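Local coordinates for protein toll-like receptor 13 (Mus musculus, PDB 4Z0C) that recognises and binds bacterial 23S rRNA as an innate immune receptor and signals through MYD88 and TRAF6 to activate NF-kappa-B, at residues A[415-420]-A[439-444]; A[400-405]-A[424-429]; A[663-668]-A[699-704]; A[568-573]-A[596-601]. All coordinates share one frame; numbering follows the deposited sequence.

All four contacts lie in the leucine-rich-repeat ectodomain, and each joins stretches of chain that follow one another closely. From the N terminus, contact 2 comes first: 400-405 pairs with 424-429, closing one repeat turn at the strand side. Contact 1 crosses it, because 415-420 falls within that loop and pairs with 439-444 beyond it; the two share LRR 16 and LRR 17 and touch where Phe420 and Phe444 meet Leu429. Contact 4 follows in series, joining loop 568-573 at the end of LRR 22 to loop 596-601, which starts at the end of LRR 23. Contact 3 closes last, tying 663-668 to 699-704 around helix 670-678 in the C-terminal LRRCT cap.

Contact 1: residues A[415-420]-A[439-444]; sequences IDRYSF and LNHGTF
Two successive turns of the leucine-rich-repeat solenoid meet here, LRR 16 through a type I beta turn from Asp416 to Ser419 and LRR 17 through a type II turn from Asn440 to Thr443. The tight part is inside. Ile415 holds CG1 in the crowded position between its backbone N and carbonyl carbon, which carries CD1 across the methyl CG2 of Thr443 at 3.8 Å. That methyl also sits over the centre of the Phe444 ring. The Phe420 and Phe444 side chains extend alongside each other into the core, with Phe420 CE2 4.1 Å from Phe444 CE1. Backbones close up too, Arg417 CA lying 3.6 Å from Thr443 CA.

The outer side is looser. Arg417, bent at chi3 (129°), lies alongside His441, its guanidinium plane turned 79° from the ring, and NH1 comes no nearer than 3.7 Å to His441 NE2. His441 ND1 and Asn440 ND2 are instead bonded to Glu464 of the next turn. Asp416 OD1 takes the N-H of Tyr418, an Asx turn that shapes its own loop. Between the loops, one water accepts from Phe420 N and donates to Arg417 O and to Thr443 O, the last at 2.8 Å.

Contact 2: residues A[400-405]-A[424-429]; sequences FALKEL and PNLEVL
Lys403 O is the hub of this pairing of LRR 16 with LRR 17, the parallel strand pairing of adjacent turns in a leucine-rich-repeat solenoid. It accepts two N-H groups, from Glu427 N at 2.6 Å in the carbonyl plane on a lone pair, and from Val428 N at 3.1 Å nearly along the C=O axis. Leu405 N then reaches Val428 O at 3.1 Å, setting Glu404 beside Val428 and Leu405 beside Leu429. At the other end Asn425 ND2 donates to Phe400 O at 2.6 Å, almost straight (168°) and in its own amide plane. A water accepts from Asn425 N and lies 2.8 Å from Leu402 O, one of several acceptors it could serve.

Around this polar frame the leucines line up in a row in the solenoid core. Leu426 CD1 tucks against the Lys403-Glu404 peptide and meets Leu402 CD2 at 3.9 Å, while Leu405 and Leu429 extend together, both with CG anti to the backbone N. Outside, Lys403 NZ and Glu427 OE2 stay 4.5 Å apart, too far for a salt bridge.

Farther out, Lys449 binds Asn425 OD1 and so helps fix that amide. Strand 404-406 lies between 380-382 and 428-430, with Leu402 and Leu405 packed on Leu381 and on Phe423.

Contact 3: residues A[663-668]-A[699-704]; sequences LQCTCD and SLLIDF
Phe704 has CG anti to its backbone N (chi1 168°), and that torsion sends the ring across to the other chain segment. Leu701 likewise holds CG anti to N (chi1 176°), whereas Cys665 places SG beside its own backbone N (chi1 -66°), so that the sulfur turns toward Leu701. Backbone shape does the rest: Cys665 is the centre of an inverse gamma turn, and its carbonyl oxygen comes close to the Phe704 ring.

The ring meets mostly backbone. Phe704 CE1 lies 3.2 Å from Cys665 O, and CZ lies 3.5 Å from Thr666 C, both approaching obliquely. The CB of Cys665 adds an apolar touch on Phe704 CD1 at 3.9 Å. Beside the ring, Cys665 SG rests against Leu701, 3.5 Å from its CA and 4.0 Å from its CD1. The contact between the segments is therefore van der Waals packing, while each segment keeps its own bonds: Thr666 OG1 takes Asp668 N in an ST turn at 3.2 Å, and Asp703 N bonds to Leu700 O.

Covalent links hold the surroundings. Cys665 is joined to Cys692 and Cys667 to Cys709, the two disulfides of this LRRCT cap. Segment 663-668 leads from the last repeat strand, 655-657, into helix 670-678. Segment 699-704 lies against that helix, Phe704 touching Lys673 and Ile702 touching Met677; from 663-668, Leu663 packs on Phe672 of the same helix.

Contact 4: residues A[568-573]-A[596-601]; sequences HHQFDP and ASLFQN
One direct hydrogen bond joins the two loops. His569 NE2 donates to Ser597 OG at 2.8 Å, nearly straight at 167°, with the hydroxyl oxygen at the edge of the imidazole and only slightly out of its plane. Ser597 sets its OG in the crowded position between backbone N and carbonyl carbon (chi1 50°), which holds it out toward the histidine. The geometry is consistent with a proton on NE2.

Water makes the second set of links. One water accepts from Phe571 N and lies 2.8 Å from Leu598 O; a second accepts from Asn601 N and lies 2.7 Å from the same Leu598 O. Both waters also lie within bonding distance of Asp572 OD1, so this oxygen and the Leu598 carbonyl are the candidate acceptors of a small bridge between the loops.

Apolar packing lies on the inner side. Leu598, with CG anti to its backbone N, wedges in against Phe571, CG being 3.7 Å from CD2 of the ring. Phe599 CE1 comes to the edge of the Phe571 ring, 4.1 Å from CE2. Leu566 and Leu580 of the repeat strands extend this core.

Each loop contains a type I beta turn, His569 to Asp572 at the end of LRR 22 and Ser597 to Gln600 starting at the end of LRR 23. The chemistry implies a layered joint: hydrophobic inside, water-bridged between the turns, and tied at the exposed His569 by a bond that a doubly protonated imidazole could probably still make.

Contact 1: residues A[415-420]-A[439-444]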
# COMPACT_ATOMS: atom_id res chain seq x y z
N ILE A 415 -5.98 -6.88 21.06
CA ILE A 415 -7.25 -6.83 21.77
C ILE A 415 -7.80 -8.25 21.83
O ILE A 415 -7.40 -9.11 21.04
CB ILE A 415 -8.29 -5.91 21.06
CG1 ILE A 415 -8.29 -6.16 19.54
CG2 ILE A 415 -7.99 -4.46 21.31
CD1 ILE A 415 -9.42 -5.46 18.80
N ASP A 416 -8.71 -8.53 22.75
CA ASP A 416 -9.38 -9.83 22.76
C ASP A 416 -10.80 -9.76 23.30
O ASP A 416 -11.35 -8.68 23.51
CB ASP A 416 -8.55 -10.87 23.52
CG ASP A 416 -8.23 -10.44 24.95
OD1 ASP A 416 -9.10 -9.80 25.61
OD2 ASP A 416 -7.11 -10.75 25.42
N ARG A 417 -11.35 -10.94 23.61
CA ARG A 417 -12.75 -11.08 24.00
C ARG A 417 -13.05 -10.36 25.31
O ARG A 417 -14.22 -10.11 25.63
CB ARG A 417 -13.12 -12.56 24.16
CG ARG A 417 -12.51 -13.17 25.41
CD ARG A 417 -12.97 -14.59 25.69
NE ARG A 417 -11.80 -15.43 25.91
CZ ARG A 417 -11.76 -16.74 25.68
NH1 ARG A 417 -12.82 -17.37 25.18
NH2 ARG A 417 -10.64 -17.41 25.93
N TYR A 418 -12.00 -9.99 26.05
CA TYR A 418 -12.19 -9.35 27.35
C TYR A 418 -12.02 -7.84 27.26
O TYR A 418 -12.09 -7.15 28.27
CB TYR A 418 -11.20 -9.90 28.38
CG TYR A 418 -11.26 -11.40 28.58
CD1 TYR A 418 -12.42 -12.03 29.04
CD2 TYR A 418 -10.13 -12.19 28.34
CE1 TYR A 418 -12.46 -13.40 29.22
CE2 TYR A 418 -10.17 -13.55 28.53
CZ TYR A 418 -11.33 -14.15 28.97
OH TYR A 418 -11.36 -15.52 29.16
N SER A 419 -11.82 -7.34 26.05
CA SER A 419 -11.45 -5.94 25.88
C SER A 419 -12.65 -4.98 25.94
O SER A 419 -12.47 -3.81 26.27
CB SER A 419 -10.72 -5.75 24.55
OG SER A 419 -9.51 -6.49 24.49
N PHE A 420 -13.85 -5.47 25.62
CA PHE A 420 -15.04 -4.59 25.52
C PHE A 420 -16.29 -5.05 26.28
O PHE A 420 -17.41 -4.79 25.85
CB PHE A 420 -15.42 -4.37 24.05
CG PHE A 420 -14.28 -3.89 23.20
CD1 PHE A 420 -13.86 -2.57 23.28
CD2 PHE A 420 -13.63 -4.76 22.35
CE1 PHE A 420 -12.79 -2.14 22.52
CE2 PHE A 420 -12.56 -4.33 21.58
CZ PHE A 420 -12.14 -3.03 21.66
N LEU A 439 -7.17 -10.83 14.64
CA LEU A 439 -8.44 -10.64 15.33
C LEU A 439 -8.82 -11.98 15.95
O LEU A 439 -8.91 -12.99 15.25
CB LEU A 439 -9.49 -10.20 14.32
CG LEU A 439 -10.53 -9.15 14.66
CD1 LEU A 439 -9.97 -7.96 15.47
CD2 LEU A 439 -11.17 -8.66 13.35
N ASN A 440 -9.00 -12.00 17.27
CA ASN A 440 -9.32 -13.25 17.95
C ASN A 440 -10.82 -13.48 17.97
O ASN A 440 -11.60 -12.52 17.88
CB ASN A 440 -8.76 -13.25 19.37
CG ASN A 440 -7.26 -13.02 19.42
OD1 ASN A 440 -6.79 -12.05 20.01
ND2 ASN A 440 -6.50 -13.91 18.77
N HIS A 441 -11.24 -14.73 18.10
CA HIS A 441 -12.66 -15.06 18.18
C HIS A 441 -13.29 -14.38 19.39
O HIS A 441 -12.68 -14.31 20.47
CB HIS A 441 -12.88 -16.58 18.27
CG HIS A 441 -12.48 -17.17 19.59
ND1 HIS A 441 -11.17 -17.38 19.94
CD2 HIS A 441 -13.23 -17.58 20.64
CE1 HIS A 441 -11.12 -17.90 21.15
NE2 HIS A 441 -12.35 -18.03 21.60
N GLY A 442 -14.50 -13.88 19.20
CA GLY A 442 -15.28 -13.31 20.27
C GLY A 442 -14.83 -11.95 20.77
O GLY A 442 -15.36 -11.48 21.79
N THR A 443 -13.88 -11.33 20.08
CA THR A 443 -13.32 -10.05 20.55
C THR A 443 -14.41 -9.00 20.77
O THR A 443 -14.31 -8.21 21.70
CB THR A 443 -12.22 -9.49 19.62
OG1 THR A 443 -11.07 -10.34 19.68
CG2 THR A 443 -11.81 -8.08 20.03
N PHE A 444 -15.45 -9.01 19.94
CA PHE A 444 -16.53 -8.02 20.01
C PHE A 444 -17.86 -8.63 20.47
O PHE A 444 -18.90 -8.01 20.30
CB PHE A 444 -16.72 -7.31 18.66
CG PHE A 444 -15.44 -6.92 17.99
CD1 PHE A 444 -14.75 -5.80 18.40
CD2 PHE A 444 -14.93 -7.68 16.95
CE1 PHE A 444 -13.55 -5.44 17.80
CE2 PHE A 444 -13.74 -7.33 16.33
CZ PHE A 444 -13.05 -6.19 16.76
O HOH W 1 -14.84 -7.69 24.36

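Contact 2: residues A[400-405]-A[424-429]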
# COMPACT_ATOMS: atom_id res chain seq x y z
N PHE A 400 -21.47 1.91 31.26
CA PHE A 400 -22.56 1.25 30.57
C PHE A 400 -23.35 2.16 29.63
O PHE A 400 -24.17 1.69 28.83
CB PHE A 400 -23.49 0.60 31.60
CG PHE A 400 -22.81 -0.42 32.47
CD1 PHE A 400 -21.80 -1.23 31.95
CD2 PHE A 400 -23.13 -0.53 33.82
CE1 PHE A 400 -21.16 -2.17 32.74
CE2 PHE A 400 -22.48 -1.46 34.62
CZ PHE A 400 -21.50 -2.29 34.09
N ALA A 401 -23.11 3.47 29.70
CA ALA A 401 -23.85 4.38 28.83
C ALA A 401 -23.12 4.73 27.53
O ALA A 401 -23.67 5.41 26.66
CB ALA A 401 -24.23 5.66 29.58
N LEU A 402 -21.88 4.27 27.41
CA LEU A 402 -21.01 4.69 26.31
C LEU A 402 -21.58 4.25 24.96
O LEU A 402 -22.00 3.11 24.79
CB LEU A 402 -19.59 4.16 26.51
CG LEU A 402 -18.48 4.96 25.82
CD1 LEU A 402 -18.32 6.30 26.52
CD2 LEU A 402 -17.17 4.18 25.80
N LYS A 403 -21.65 5.19 24.02
CA LYS A 403 -22.23 4.91 22.71
C LYS A 403 -21.13 4.95 21.67
O LYS A 403 -21.18 4.24 20.67
CB LYS A 403 -23.34 5.90 22.38
CG LYS A 403 -24.46 5.91 23.42
CD LYS A 403 -25.49 7.02 23.21
CE LYS A 403 -26.64 6.54 22.35
NZ LYS A 403 -27.79 7.50 22.33
N GLU A 404 -20.11 5.77 21.92
CA GLU A 404 -19.03 5.91 20.96
C GLU A 404 -17.65 5.96 21.61
O GLU A 404 -17.40 6.79 22.48
CB GLU A 404 -19.23 7.16 20.09
CG GLU A 404 -18.05 7.41 19.17
CD GLU A 404 -18.32 8.41 18.06
OE1 GLU A 404 -17.34 8.83 17.41
OE2 GLU A 404 -19.51 8.76 17.83
N LEU A 405 -16.75 5.08 21.16
CA LEU A 405 -15.37 5.03 21.66
C LEU A 405 -14.41 5.25 20.50
O LEU A 405 -14.42 4.52 19.52
CB LEU A 405 -15.09 3.70 22.38
CG LEU A 405 -13.67 3.41 22.92
CD1 LEU A 405 -13.22 4.45 23.98
CD2 LEU A 405 -13.55 1.99 23.49
N PRO A 424 -22.00 -2.36 26.83
CA PRO A 424 -23.16 -3.00 26.19
C PRO A 424 -23.97 -2.10 25.25
O PRO A 424 -24.73 -2.63 24.45
CB PRO A 424 -24.02 -3.45 27.38
CG PRO A 424 -23.59 -2.57 28.52
CD PRO A 424 -22.12 -2.36 28.30
N ASN A 425 -23.81 -0.78 25.35
CA ASN A 425 -24.56 0.16 24.51
C ASN A 425 -23.74 0.80 23.40
O ASN A 425 -24.21 1.70 22.73
CB ASN A 425 -25.15 1.29 25.36
CG ASN A 425 -26.35 0.86 26.14
OD1 ASN A 425 -27.39 0.52 25.56
ND2 ASN A 425 -26.22 0.83 27.47
N LEU A 426 -22.49 0.38 23.24
CA LEU A 426 -21.64 0.97 22.22
C LEU A 426 -22.29 0.83 20.84
O LEU A 426 -22.93 -0.18 20.55
CB LEU A 426 -20.27 0.29 22.22
CG LEU A 426 -19.11 1.20 21.82
CD1 LEU A 426 -18.95 2.37 22.82
CD2 LEU A 426 -17.82 0.39 21.69
N GLU A 427 -22.17 1.87 20.03
CA GLU A 427 -22.76 1.89 18.70
C GLU A 427 -21.69 2.08 17.64
O GLU A 427 -21.82 1.60 16.53
CB GLU A 427 -23.85 2.98 18.59
CG GLU A 427 -25.13 2.69 19.41
CD GLU A 427 -26.15 3.86 19.42
OE1 GLU A 427 -25.87 4.93 18.84
OE2 GLU A 427 -27.25 3.68 20.00
N VAL A 428 -20.64 2.81 18.00
CA VAL A 428 -19.55 3.07 17.07
C VAL A 428 -18.22 2.81 17.75
O VAL A 428 -17.94 3.36 18.83
CB VAL A 428 -19.54 4.53 16.60
CG1 VAL A 428 -18.39 4.75 15.61
CG2 VAL A 428 -20.87 4.89 15.96
N LEU A 429 -17.39 1.97 17.14
CA LEU A 429 -16.07 1.69 17.69
C LEU A 429 -14.98 1.93 16.65
O LEU A 429 -14.92 1.23 15.62
CB LEU A 429 -16.01 0.28 18.25
CG LEU A 429 -14.63 -0.20 18.70
CD1 LEU A 429 -14.03 0.70 19.80
CD2 LEU A 429 -14.76 -1.63 19.17
O HOH W 2 -21.99 1.08 26.68

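Contact 3: residues A[663-668]-A[699-704]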
# COMPACT_ATOMS: atom_id res chain seq x y z
N LEU A 663 -11.82 8.70 -30.79
CA LEU A 663 -12.85 8.57 -31.82
C LEU A 663 -12.38 9.11 -33.17
O LEU A 663 -11.96 10.26 -33.29
CB LEU A 663 -14.11 9.29 -31.36
CG LEU A 663 -15.17 8.42 -30.68
CD1 LEU A 663 -14.58 7.17 -30.08
CD2 LEU A 663 -15.95 9.22 -29.63
N GLN A 664 -12.44 8.28 -34.20
CA GLN A 664 -11.89 8.67 -35.48
C GLN A 664 -12.89 9.47 -36.31
O GLN A 664 -14.08 9.14 -36.35
CB GLN A 664 -11.40 7.45 -36.25
CG GLN A 664 -10.83 6.38 -35.36
CD GLN A 664 -9.69 5.65 -36.03
OE1 GLN A 664 -8.60 6.20 -36.18
NE2 GLN A 664 -9.94 4.42 -36.47
N CYS A 665 -12.40 10.53 -36.95
CA CYS A 665 -13.23 11.29 -37.87
C CYS A 665 -13.30 10.59 -39.23
O CYS A 665 -12.70 11.03 -40.21
CB CYS A 665 -12.69 12.71 -38.03
SG CYS A 665 -12.81 13.70 -36.52
N THR A 666 -14.03 9.48 -39.26
CA THR A 666 -14.27 8.73 -40.48
C THR A 666 -15.75 8.39 -40.47
O THR A 666 -16.45 8.66 -39.49
CB THR A 666 -13.48 7.40 -40.54
OG1 THR A 666 -14.07 6.45 -39.64
CG2 THR A 666 -12.01 7.60 -40.16
N CYS A 667 -16.19 7.72 -41.53
CA CYS A 667 -17.58 7.34 -41.71
C CYS A 667 -18.02 6.26 -40.72
O CYS A 667 -19.22 6.04 -40.54
CB CYS A 667 -17.83 6.85 -43.15
SG CYS A 667 -17.78 8.15 -44.40
N ASP A 668 -17.07 5.56 -40.10
CA ASP A 668 -17.42 4.56 -39.10
C ASP A 668 -18.17 5.20 -37.93
O ASP A 668 -18.97 4.55 -37.27
CB ASP A 668 -16.18 3.83 -38.59
CG ASP A 668 -15.57 2.93 -39.65
OD1 ASP A 668 -15.37 3.40 -40.78
OD2 ASP A 668 -15.31 1.74 -39.35
N SER A 699 -9.03 20.31 -35.76
CA SER A 699 -10.26 19.81 -36.35
C SER A 699 -11.04 18.96 -35.35
O SER A 699 -10.46 18.27 -34.52
CB SER A 699 -9.92 19.02 -37.62
OG SER A 699 -10.83 17.96 -37.83
N LEU A 700 -12.37 19.01 -35.45
CA LEU A 700 -13.26 18.40 -34.47
C LEU A 700 -14.14 17.33 -35.07
O LEU A 700 -14.59 17.47 -36.22
CB LEU A 700 -14.16 19.47 -33.85
CG LEU A 700 -13.53 20.68 -33.17
CD1 LEU A 700 -14.60 21.72 -32.88
CD2 LEU A 700 -12.84 20.23 -31.91
N LEU A 701 -14.44 16.30 -34.29
CA LEU A 701 -15.39 15.26 -34.70
C LEU A 701 -16.71 15.89 -35.12
O LEU A 701 -17.41 15.42 -36.01
CB LEU A 701 -15.67 14.31 -33.54
CG LEU A 701 -16.72 13.23 -33.82
CD1 LEU A 701 -16.19 12.26 -34.88
CD2 LEU A 701 -17.12 12.49 -32.54
N ILE A 702 -17.01 17.00 -34.45
CA ILE A 702 -18.28 17.67 -34.55
C ILE A 702 -18.46 18.31 -35.93
O ILE A 702 -19.59 18.52 -36.40
CB ILE A 702 -18.40 18.69 -33.37
CG1 ILE A 702 -19.84 18.86 -32.92
CG2 ILE A 702 -17.68 20.03 -33.66
CD1 ILE A 702 -20.08 20.23 -32.38
N ASP A 703 -17.34 18.61 -36.58
CA ASP A 703 -17.32 19.25 -37.89
C ASP A 703 -16.78 18.29 -38.93
O ASP A 703 -15.79 18.58 -39.60
CB ASP A 703 -16.41 20.46 -37.86
CG ASP A 703 -16.83 21.47 -36.82
OD1 ASP A 703 -18.05 21.68 -36.67
OD2 ASP A 703 -15.94 22.05 -36.14
N PHE A 704 -17.47 17.16 -39.11
CA PHE A 704 -16.96 16.12 -39.99
C PHE A 704 -17.77 16.14 -41.27
O PHE A 704 -19.01 16.05 -41.24
CB PHE A 704 -17.00 14.75 -39.31
CG PHE A 704 -16.77 13.61 -40.25
CD1 PHE A 704 -15.49 13.32 -40.69
CD2 PHE A 704 -17.83 12.84 -40.71
CE1 PHE A 704 -15.27 12.28 -41.56
CE2 PHE A 704 -17.61 11.80 -41.59
CZ PHE A 704 -16.33 11.51 -42.01

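Contact 4: residues A[568-573]-A[596-601]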
# COMPACT_ATOMS: atom_id res chain seq x y z
N HIS A 568 -16.27 -15.91 -16.21
CA HIS A 568 -17.44 -16.78 -16.26
C HIS A 568 -18.78 -16.04 -16.07
O HIS A 568 -19.10 -15.13 -16.83
CB HIS A 568 -17.26 -17.92 -15.26
CG HIS A 568 -15.98 -18.67 -15.43
ND1 HIS A 568 -15.70 -19.41 -16.56
CD2 HIS A 568 -14.89 -18.77 -14.63
CE1 HIS A 568 -14.49 -19.95 -16.45
NE2 HIS A 568 -13.98 -19.57 -15.28
N HIS A 569 -19.56 -16.42 -15.06
CA HIS A 569 -20.84 -15.74 -14.82
C HIS A 569 -20.97 -15.27 -13.38
O HIS A 569 -21.99 -15.48 -12.71
CB HIS A 569 -22.00 -16.64 -15.24
CG HIS A 569 -22.18 -16.70 -16.73
ND1 HIS A 569 -22.58 -17.84 -17.39
CD2 HIS A 569 -22.00 -15.75 -17.69
CE1 HIS A 569 -22.65 -17.60 -18.69
NE2 HIS A 569 -22.30 -16.34 -18.89
N GLN A 570 -19.92 -14.58 -12.93
CA GLN A 570 -19.76 -14.13 -11.55
C GLN A 570 -20.85 -13.18 -11.05
O GLN A 570 -21.13 -13.15 -9.86
CB GLN A 570 -18.38 -13.49 -11.36
CG GLN A 570 -17.26 -14.51 -11.16
CD GLN A 570 -16.52 -14.92 -12.44
OE1 GLN A 570 -16.97 -14.68 -13.56
NE2 GLN A 570 -15.36 -15.55 -12.25
N PHE A 571 -21.45 -12.40 -11.96
CA PHE A 571 -22.47 -11.43 -11.55
C PHE A 571 -23.89 -11.99 -11.50
O PHE A 571 -24.81 -11.29 -11.13
CB PHE A 571 -22.42 -10.17 -12.44
CG PHE A 571 -21.17 -9.36 -12.26
CD1 PHE A 571 -20.38 -9.52 -11.12
CD2 PHE A 571 -20.78 -8.45 -13.23
CE1 PHE A 571 -19.22 -8.78 -10.96
CE2 PHE A 571 -19.61 -7.71 -13.08
CZ PHE A 571 -18.83 -7.88 -11.95
N ASP A 572 -24.05 -13.27 -11.84
CA ASP A 572 -25.39 -13.87 -11.86
C ASP A 572 -26.21 -13.76 -10.58
O ASP A 572 -27.43 -13.62 -10.65
CB ASP A 572 -25.34 -15.32 -12.34
CG ASP A 572 -25.35 -15.44 -13.86
OD1 ASP A 572 -25.13 -14.41 -14.55
OD2 ASP A 572 -25.56 -16.57 -14.36
N PRO A 573 -25.55 -13.84 -9.40
CA PRO A 573 -26.34 -13.68 -8.17
C PRO A 573 -26.78 -12.25 -7.90
O PRO A 573 -27.70 -12.07 -7.11
CB PRO A 573 -25.37 -14.14 -7.07
CG PRO A 573 -24.35 -14.99 -7.77
CD PRO A 573 -24.20 -14.36 -9.11
N ALA A 596 -18.42 -12.47 -22.30
CA ALA A 596 -19.31 -11.80 -23.25
C ALA A 596 -20.72 -11.62 -22.69
O ALA A 596 -21.35 -10.61 -22.94
CB ALA A 596 -19.35 -12.55 -24.57
N SER A 597 -21.19 -12.59 -21.90
CA SER A 597 -22.54 -12.50 -21.35
C SER A 597 -22.59 -12.19 -19.85
O SER A 597 -23.58 -12.48 -19.19
CB SER A 597 -23.31 -13.80 -21.64
OG SER A 597 -22.55 -14.94 -21.26
N LEU A 598 -21.52 -11.59 -19.33
CA LEU A 598 -21.39 -11.30 -17.89
C LEU A 598 -22.52 -10.42 -17.32
O LEU A 598 -22.97 -10.64 -16.19
CB LEU A 598 -20.04 -10.64 -17.62
CG LEU A 598 -19.64 -10.37 -16.16
CD1 LEU A 598 -19.42 -11.67 -15.40
CD2 LEU A 598 -18.40 -9.51 -16.15
N PHE A 599 -22.98 -9.44 -18.10
CA PHE A 599 -23.98 -8.48 -17.65
C PHE A 599 -25.43 -8.93 -17.86
O PHE A 599 -26.36 -8.14 -17.68
CB PHE A 599 -23.79 -7.14 -18.35
CG PHE A 599 -22.48 -6.48 -18.06
CD1 PHE A 599 -22.04 -6.33 -16.76
CD2 PHE A 599 -21.68 -6.01 -19.09
CE1 PHE A 599 -20.82 -5.72 -16.51
CE2 PHE A 599 -20.47 -5.40 -18.83
CZ PHE A 599 -20.04 -5.26 -17.55
N GLN A 600 -25.64 -10.17 -18.25
CA GLN A 600 -26.99 -10.63 -18.63
C GLN A 600 -28.06 -10.51 -17.57
O GLN A 600 -29.22 -10.25 -17.88
CB GLN A 600 -26.95 -12.06 -19.12
CG GLN A 600 -26.64 -12.18 -20.59
CD GLN A 600 -26.83 -13.59 -21.08
OE1 GLN A 600 -26.60 -14.56 -20.35
NE2 GLN A 600 -27.27 -13.72 -22.33
N ASN A 601 -27.70 -10.70 -16.31
CA ASN A 601 -28.72 -10.68 -15.28
C ASN A 601 -28.91 -9.32 -14.60
O ASN A 601 -29.80 -9.15 -13.76
CB ASN A 601 -28.45 -11.77 -14.25
CG ASN A 601 -29.16 -13.04 -14.59
OD1 ASN A 601 -28.76 -13.76 -15.50
ND2 ASN A 601 -30.24 -13.32 -13.88
O HOH W 3 -22.24 -12.97 -14.86
O HOH W 4 -25.23 -11.33 -14.86